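Local coordinates for protein acetylacetone-cleaving enzyme (Acinetobacter johnsonii, PDB 3BAL) that cleaves acetylacetone with molecular oxygen to methylglyoxal and acetate, as an iron-dependent homotetrameric dioxygenase of the cupin family, at residues Pro23-Phe28 and Ile33-Leu38; Ala60-Ala65 and Gly105-Pro110. One frame throughout, in Å; residues are numbered along the deposited sequence.

Contact 1: Pro23-Phe28 and Ile33-Leu38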
loop_
_atom_site.group_PDB
_atom_site.type_symbol
_atom_site.label_atom_id
_atom_site.label_comp_id
_atom_site.label_asym_id
_atom_site.label_seq_id
_atom_site.Cartn_x
_atom_site.Cartn_y
_atom_site.Cartn_z
ATOM N N PRO A 23 -3.398 23.693 -17.617
ATOM C CA PRO A 23 -4.769 23.259 -17.901
ATOM C C PRO A 23 -4.900 21.733 -17.822
ATOM O O PRO A 23 -4.048 21.003 -18.331
ATOM C CB PRO A 23 -5.013 23.783 -19.319
ATOM C CG PRO A 23 -4.141 25.005 -19.389
ATOM C CD PRO A 23 -2.872 24.523 -18.717
ATOM N N PHE A 24 -5.959 21.266 -17.168
ATOM C CA PHE A 24 -6.237 19.838 -17.025
ATOM C C PHE A 24 -6.870 19.425 -18.360
ATOM O O PHE A 24 -7.670 20.177 -18.918
ATOM C CB PHE A 24 -7.223 19.622 -15.874
ATOM C CG PHE A 24 -7.398 18.184 -15.481
ATOM C CD1 PHE A 24 -6.389 17.508 -14.805
ATOM C CD2 PHE A 24 -8.572 17.501 -15.791
ATOM C CE1 PHE A 24 -6.541 16.170 -14.443
ATOM C CE2 PHE A 24 -8.733 16.165 -15.433
ATOM C CZ PHE A 24 -7.715 15.499 -14.756
ATOM N N PRO A 25 -6.535 18.229 -18.886
ATOM C CA PRO A 25 -7.107 17.797 -20.170
ATOM C C PRO A 25 -8.619 17.964 -20.334
ATOM O O PRO A 25 -9.405 17.526 -19.492
ATOM C CB PRO A 25 -6.637 16.342 -20.295
ATOM C CG PRO A 25 -6.352 15.933 -18.888
ATOM C CD PRO A 25 -5.726 17.153 -18.287
ATOM N N GLU A 26 -9.009 18.609 -21.433
ATOM C CA GLU A 26 -10.410 18.867 -21.736
ATOM C C GLU A 26 -11.219 17.605 -21.952
ATOM O O GLU A 26 -12.443 17.610 -21.811
ATOM C CB GLU A 26 -10.539 19.756 -22.975
ATOM C CG GLU A 26 -10.230 21.220 -22.730
ATOM C CD GLU A 26 -10.731 22.109 -23.856
ATOM O OE1 GLU A 26 -10.314 21.893 -25.017
ATOM O OE2 GLU A 26 -11.542 23.023 -23.584
ATOM N N ALA A 27 -10.545 16.520 -22.303
ATOM C CA ALA A 27 -11.247 15.269 -22.531
ATOM C C ALA A 27 -11.860 14.726 -21.232
ATOM O O ALA A 27 -12.914 14.089 -21.263
ATOM C CB ALA A 27 -10.292 14.243 -23.138
ATOM N N PHE A 28 -11.222 15.011 -20.095
ATOM C CA PHE A 28 -11.696 14.508 -18.802
ATOM C C PHE A 28 -12.252 15.518 -17.793
ATOM O O PHE A 28 -12.332 15.225 -16.597
ATOM C CB PHE A 28 -10.579 13.709 -18.130
ATOM C CG PHE A 28 -9.918 12.723 -19.038
ATOM C CD1 PHE A 28 -8.842 13.101 -19.820
ATOM C CD2 PHE A 28 -10.391 11.423 -19.132
ATOM C CE1 PHE A 28 -8.243 12.194 -20.694
ATOM C CE2 PHE A 28 -9.800 10.509 -20.004
ATOM C CZ PHE A 28 -8.725 10.895 -20.783
ATOM N N ILE A 33 -10.391 23.917 -15.346
ATOM C CA ILE A 33 -9.636 23.305 -14.251
ATOM C C ILE A 33 -8.137 23.283 -14.553
ATOM O O ILE A 33 -7.724 22.938 -15.658
ATOM C CB ILE A 33 -10.119 21.847 -13.968
ATOM C CG1 ILE A 33 -11.551 21.863 -13.431
ATOM C CG2 ILE A 33 -9.197 21.168 -12.957
ATOM C CD1 ILE A 33 -12.086 20.493 -13.068
ATOM N N THR A 34 -7.326 23.676 -13.577
ATOM C CA THR A 34 -5.875 23.662 -13.742
ATOM C C THR A 34 -5.298 22.773 -12.642
ATOM O O THR A 34 -5.925 22.588 -11.595
ATOM C CB THR A 34 -5.269 25.099 -13.675
ATOM O OG1 THR A 34 -5.746 25.784 -12.509
ATOM C CG2 THR A 34 -5.646 25.892 -14.924
ATOM N N TRP A 35 -4.124 22.199 -12.871
ATOM C CA TRP A 35 -3.555 21.314 -11.861
ATOM C C TRP A 35 -2.040 21.266 -11.869
ATOM O O TRP A 35 -1.385 21.934 -12.671
ATOM C CB TRP A 35 -4.091 19.882 -12.047
ATOM C CG TRP A 35 -3.479 19.144 -13.232
ATOM C CD1 TRP A 35 -3.376 19.600 -14.517
ATOM C CD2 TRP A 35 -2.875 17.840 -13.226
ATOM N NE1 TRP A 35 -2.742 18.669 -15.306
ATOM C CE2 TRP A 35 -2.422 17.581 -14.540
ATOM C CE3 TRP A 35 -2.670 16.866 -12.238
ATOM C CZ2 TRP A 35 -1.775 16.389 -14.890
ATOM C CZ3 TRP A 35 -2.028 15.680 -12.589
ATOM C CH2 TRP A 35 -1.587 15.455 -13.903
ATOM N N GLN A 36 -1.513 20.460 -10.949
ATOM C CA GLN A 36 -0.082 20.221 -10.789
ATOM C C GLN A 36 0.138 18.816 -10.232
ATOM O O GLN A 36 -0.447 18.458 -9.209
ATOM C CB GLN A 36 0.562 21.200 -9.795
ATOM C CG GLN A 36 0.947 22.560 -10.353
ATOM C CD GLN A 36 1.869 23.319 -9.411
ATOM O OE1 GLN A 36 2.939 22.818 -9.036
ATOM N NE2 GLN A 36 1.465 24.529 -9.026
ATOM N N LEU A 37 0.967 18.027 -10.914
ATOM C CA LEU A 37 1.312 16.696 -10.447
ATOM C C LEU A 37 2.448 16.955 -9.450
ATOM O O LEU A 37 3.425 17.638 -9.784
ATOM C CB LEU A 37 1.805 15.821 -11.603
ATOM C CG LEU A 37 2.209 14.384 -11.228
ATOM C CD1 LEU A 37 1.008 13.621 -10.666
ATOM C CD2 LEU A 37 2.753 13.676 -12.463
ATOM N N LEU A 38 2.312 16.424 -8.232
ATOM C CA LEU A 38 3.299 16.634 -7.175
ATOM C C LEU A 38 4.246 15.468 -6.908
ATOM O O LEU A 38 5.401 15.675 -6.529
ATOM C CB LEU A 38 2.577 16.987 -5.870
ATOM C CG LEU A 38 1.705 18.245 -5.903
ATOM C CD1 LEU A 38 0.896 18.342 -4.627
ATOM C CD2 LEU A 38 2.583 19.479 -6.081
HETATM O O HOH W 1 -2.348 18.532 -18.292
#
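Phe24 drives its ring edge into one face of the Trp35 indole: CD1 sits 3.7 Å from both CG and CD1 of Trp35, and the planes stand at 88°, a T-shaped (edge-to-face) pair. On the opposite indole face lies Leu37 N, 4.0 Å above the plane and off toward the rim. The indole edge takes a water in its plane, which accepts from Trp35 NE1 (3.0 Å) and donates to Pro23 O (3.0 Å), bridging an indole nitrogen and a carbonyl that lie too far apart to bond directly. One face of the Phe24 ring carries Pro25 CD, and Phe28 O stands at its edge. With CG anti to the backbone N (chi1 -170°), the Phe24 ring reaches the indole through its CD1 corner, while CB rests on Ile33 CG2 at 3.8 Å. The backbone frame is the margin of a jelly-roll (cupin) sheet: the short strand 22-23 pairs antiparallel with strand 34-41, Pro23 and Thr34 forming a non-hydrogen-bonded pair whose side chains diverge. Just beyond, Phe24 N donates to Ile33 O, 2.9 Å, and on the other side of that pair Trp35 bonds with Val22. From outside the two segments, Phe59 meets the Phe24 ring edge-to-face, and Phe51 and Ala49 of strand 46-53 touch Trp35.

Contact 2: Ala60-Ala65 and Gly105-Pro110. With ZN (zinc ion), chain E.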
loop_
_atom_site.group_PDB
_atom_site.type_symbol
_atom_site.label_atom_id
_atom_site.label_comp_id
_atom_site.label_asym_id
_atom_site.label_seq_id
_atom_site.Cartn_x
_atom_site.Cartn_y
_atom_site.Cartn_z
ATOM N N ALA A 60 -14.872 14.493 -15.637
ATOM C CA ALA A 60 -15.608 13.487 -16.404
ATOM C C ALA A 60 -15.839 12.271 -15.509
ATOM O O ALA A 60 -15.126 12.086 -14.519
ATOM C CB ALA A 60 -14.814 13.090 -17.635
ATOM N N SER A 61 -16.831 11.454 -15.860
ATOM C CA SER A 61 -17.188 10.262 -15.091
ATOM C C SER A 61 -16.058 9.251 -14.937
ATOM O O SER A 61 -15.405 8.880 -15.911
ATOM C CB SER A 61 -18.391 9.561 -15.730
ATOM O OG SER A 61 -19.530 10.402 -15.718
ATOM N N HIS A 62 -15.843 8.785 -13.710
ATOM C CA HIS A 62 -14.783 7.824 -13.465
ATOM C C HIS A 62 -15.011 6.991 -12.214
ATOM O O HIS A 62 -15.833 7.324 -11.357
ATOM C CB HIS A 62 -13.449 8.541 -13.323
ATOM C CG HIS A 62 -13.427 9.556 -12.222
ATOM N ND1 HIS A 62 -13.932 10.831 -12.371
ATOM C CD2 HIS A 62 -12.991 9.472 -10.940
ATOM C CE1 HIS A 62 -13.809 11.488 -11.229
ATOM N NE2 HIS A 62 -13.241 10.686 -10.346
ATOM N N ILE A 63 -14.248 5.910 -12.121
ATOM C CA ILE A 63 -14.305 5.001 -10.989
ATOM C C ILE A 63 -12.905 4.927 -10.369
ATOM O O ILE A 63 -11.908 4.854 -11.091
ATOM C CB ILE A 63 -14.719 3.582 -11.446
ATOM C CG1 ILE A 63 -16.139 3.610 -12.013
ATOM C CG2 ILE A 63 -14.608 2.610 -10.280
ATOM C CD1 ILE A 63 -16.599 2.300 -12.610
ATOM N N HIS A 64 -12.838 4.970 -9.040
ATOM C CA HIS A 64 -11.566 4.868 -8.323
ATOM C C HIS A 64 -11.224 3.393 -8.141
ATOM O O HIS A 64 -11.954 2.652 -7.478
ATOM C CB HIS A 64 -11.665 5.542 -6.952
ATOM C CG HIS A 64 -11.649 7.034 -7.021
ATOM N ND1 HIS A 64 -10.541 7.784 -6.686
ATOM C CD2 HIS A 64 -12.580 7.913 -7.462
ATOM C CE1 HIS A 64 -10.788 9.061 -6.923
ATOM N NE2 HIS A 64 -12.018 9.166 -7.394
ATOM N N ALA A 65 -10.122 2.962 -8.746
ATOM C CA ALA A 65 -9.704 1.569 -8.641
ATOM C C ALA A 65 -9.190 1.245 -7.232
ATOM O O ALA A 65 -9.271 0.099 -6.780
ATOM C CB ALA A 65 -8.625 1.282 -9.678
ATOM N N GLY A 105 -19.664 10.209 -11.003
ATOM C CA GLY A 105 -20.259 10.613 -12.268
ATOM C C GLY A 105 -19.887 12.002 -12.739
ATOM O O GLY A 105 -19.517 12.187 -13.903
ATOM N N LYS A 106 -19.988 12.981 -11.847
ATOM C CA LYS A 106 -19.653 14.357 -12.196
ATOM C C LYS A 106 -19.281 15.188 -10.952
ATOM O O LYS A 106 -20.057 16.037 -10.513
ATOM C CB LYS A 106 -20.844 14.994 -12.937
ATOM C CG LYS A 106 -20.553 16.342 -13.592
ATOM C CD LYS A 106 -21.764 16.846 -14.362
ATOM C CE LYS A 106 -21.476 18.182 -15.023
ATOM N NZ LYS A 106 -22.664 18.769 -15.706
ATOM N N THR A 107 -18.107 14.933 -10.375
ATOM C CA THR A 107 -17.669 15.700 -9.210
ATOM C C THR A 107 -17.760 17.169 -9.642
ATOM O O THR A 107 -17.138 17.568 -10.631
ATOM C CB THR A 107 -16.224 15.323 -8.803
ATOM O OG1 THR A 107 -16.195 13.958 -8.371
ATOM C CG2 THR A 107 -15.730 16.211 -7.668
ATOM N N PHE A 108 -18.526 17.961 -8.888
ATOM C CA PHE A 108 -18.805 19.364 -9.220
ATOM C C PHE A 108 -18.364 20.444 -8.215
ATOM O O PHE A 108 -18.501 20.275 -6.998
ATOM C CB PHE A 108 -20.320 19.480 -9.456
ATOM C CG PHE A 108 -20.770 20.801 -10.011
ATOM C CD1 PHE A 108 -20.504 21.144 -11.331
ATOM C CD2 PHE A 108 -21.485 21.692 -9.217
ATOM C CE1 PHE A 108 -20.948 22.357 -11.859
ATOM C CE2 PHE A 108 -21.932 22.911 -9.734
ATOM C CZ PHE A 108 -21.663 23.242 -11.056
ATOM N N PHE A 109 -17.869 21.567 -8.735
ATOM C CA PHE A 109 -17.429 22.687 -7.899
ATOM C C PHE A 109 -18.310 23.921 -8.124
ATOM O O PHE A 109 -18.101 24.688 -9.061
ATOM C CB PHE A 109 -15.974 23.017 -8.199
ATOM C CG PHE A 109 -15.057 21.853 -8.002
ATOM C CD1 PHE A 109 -14.850 20.933 -9.025
ATOM C CD2 PHE A 109 -14.458 21.629 -6.767
ATOM C CE1 PHE A 109 -14.064 19.808 -8.820
ATOM C CE2 PHE A 109 -13.667 20.504 -6.548
ATOM C CZ PHE A 109 -13.470 19.592 -7.575
ATOM N N PRO A 110 -19.305 24.129 -7.246
ATOM C CA PRO A 110 -20.258 25.251 -7.302
ATOM C C PRO A 110 -19.617 26.631 -7.162
ATOM O O PRO A 110 -20.164 27.628 -7.626
ATOM C CB PRO A 110 -21.202 24.960 -6.131
ATOM C CG PRO A 110 -21.033 23.476 -5.882
ATOM C CD PRO A 110 -19.560 23.297 -6.052
HETATM ZN ZN ZN E . -13.063 10.804 -8.115
#
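His62 and Thr107 approach each other beside the zinc ion, loosely, with His62 CE1 4.5 Å from Thr107 OG1. The metal is held by His62 NE2 at 2.2 Å and by His64 NE2 at 2.1 Å; His104, which directly precedes Gly105, completes a three-histidine site, without the glutamate of the classical cupin centre. Zinc occupies the place in this crystal, whereas the enzyme uses iron. Behind the first shell, the far nitrogen of the His62 imidazole is anchored: ND1 donates to Ala60 O over 2.8 Å at 170°, with the oxygen in the ring plane. Placing CG between the backbone N and the carbonyl carbon (chi1 58°) folds the ring back over its own strand, within range of that carbonyl two residues earlier. Outside this, Ser61 OG donates to Gly105 O, as modelled in the carbonyl plane and on a lone pair; the 2.5 Å is unusually short, so both length and finer geometry are doubtful. The contact joins strand 57-64 to the loop after strand 103-104, close to where His62 and His104 are joined through their backbones. Met77 lies against Thr107, and the Phe125 ring meets that of His62. With ND1 donating to Ala60, NE2 can offer its lone pair to the metal, and the bonds at the two ring nitrogens probably hold the imidazole against rotation about CB-CG.

Contact 1 closes along the chain before contact 2 opens, and their centres lie about 14 Å apart within one cupin domain. Contact 1 joins the outer strand 22-23 to strand 34-41 of the six-stranded sheet, while contact 2 lies in the other main sheet, where strand 57-64 pairs with 29-30, 103-104 and 108-109. The chain after strand 22-23 passes from one sheet to the other, and the contacts meet there: Phe28 O lies 2.8 Å from Ala60 N, a probable hydrogen bond. Residues 23-28 thus link the sheet margin to the strand carrying His62 and His64, with the nearest atom of the Phe24 side chain about 10 Å from the zinc ion.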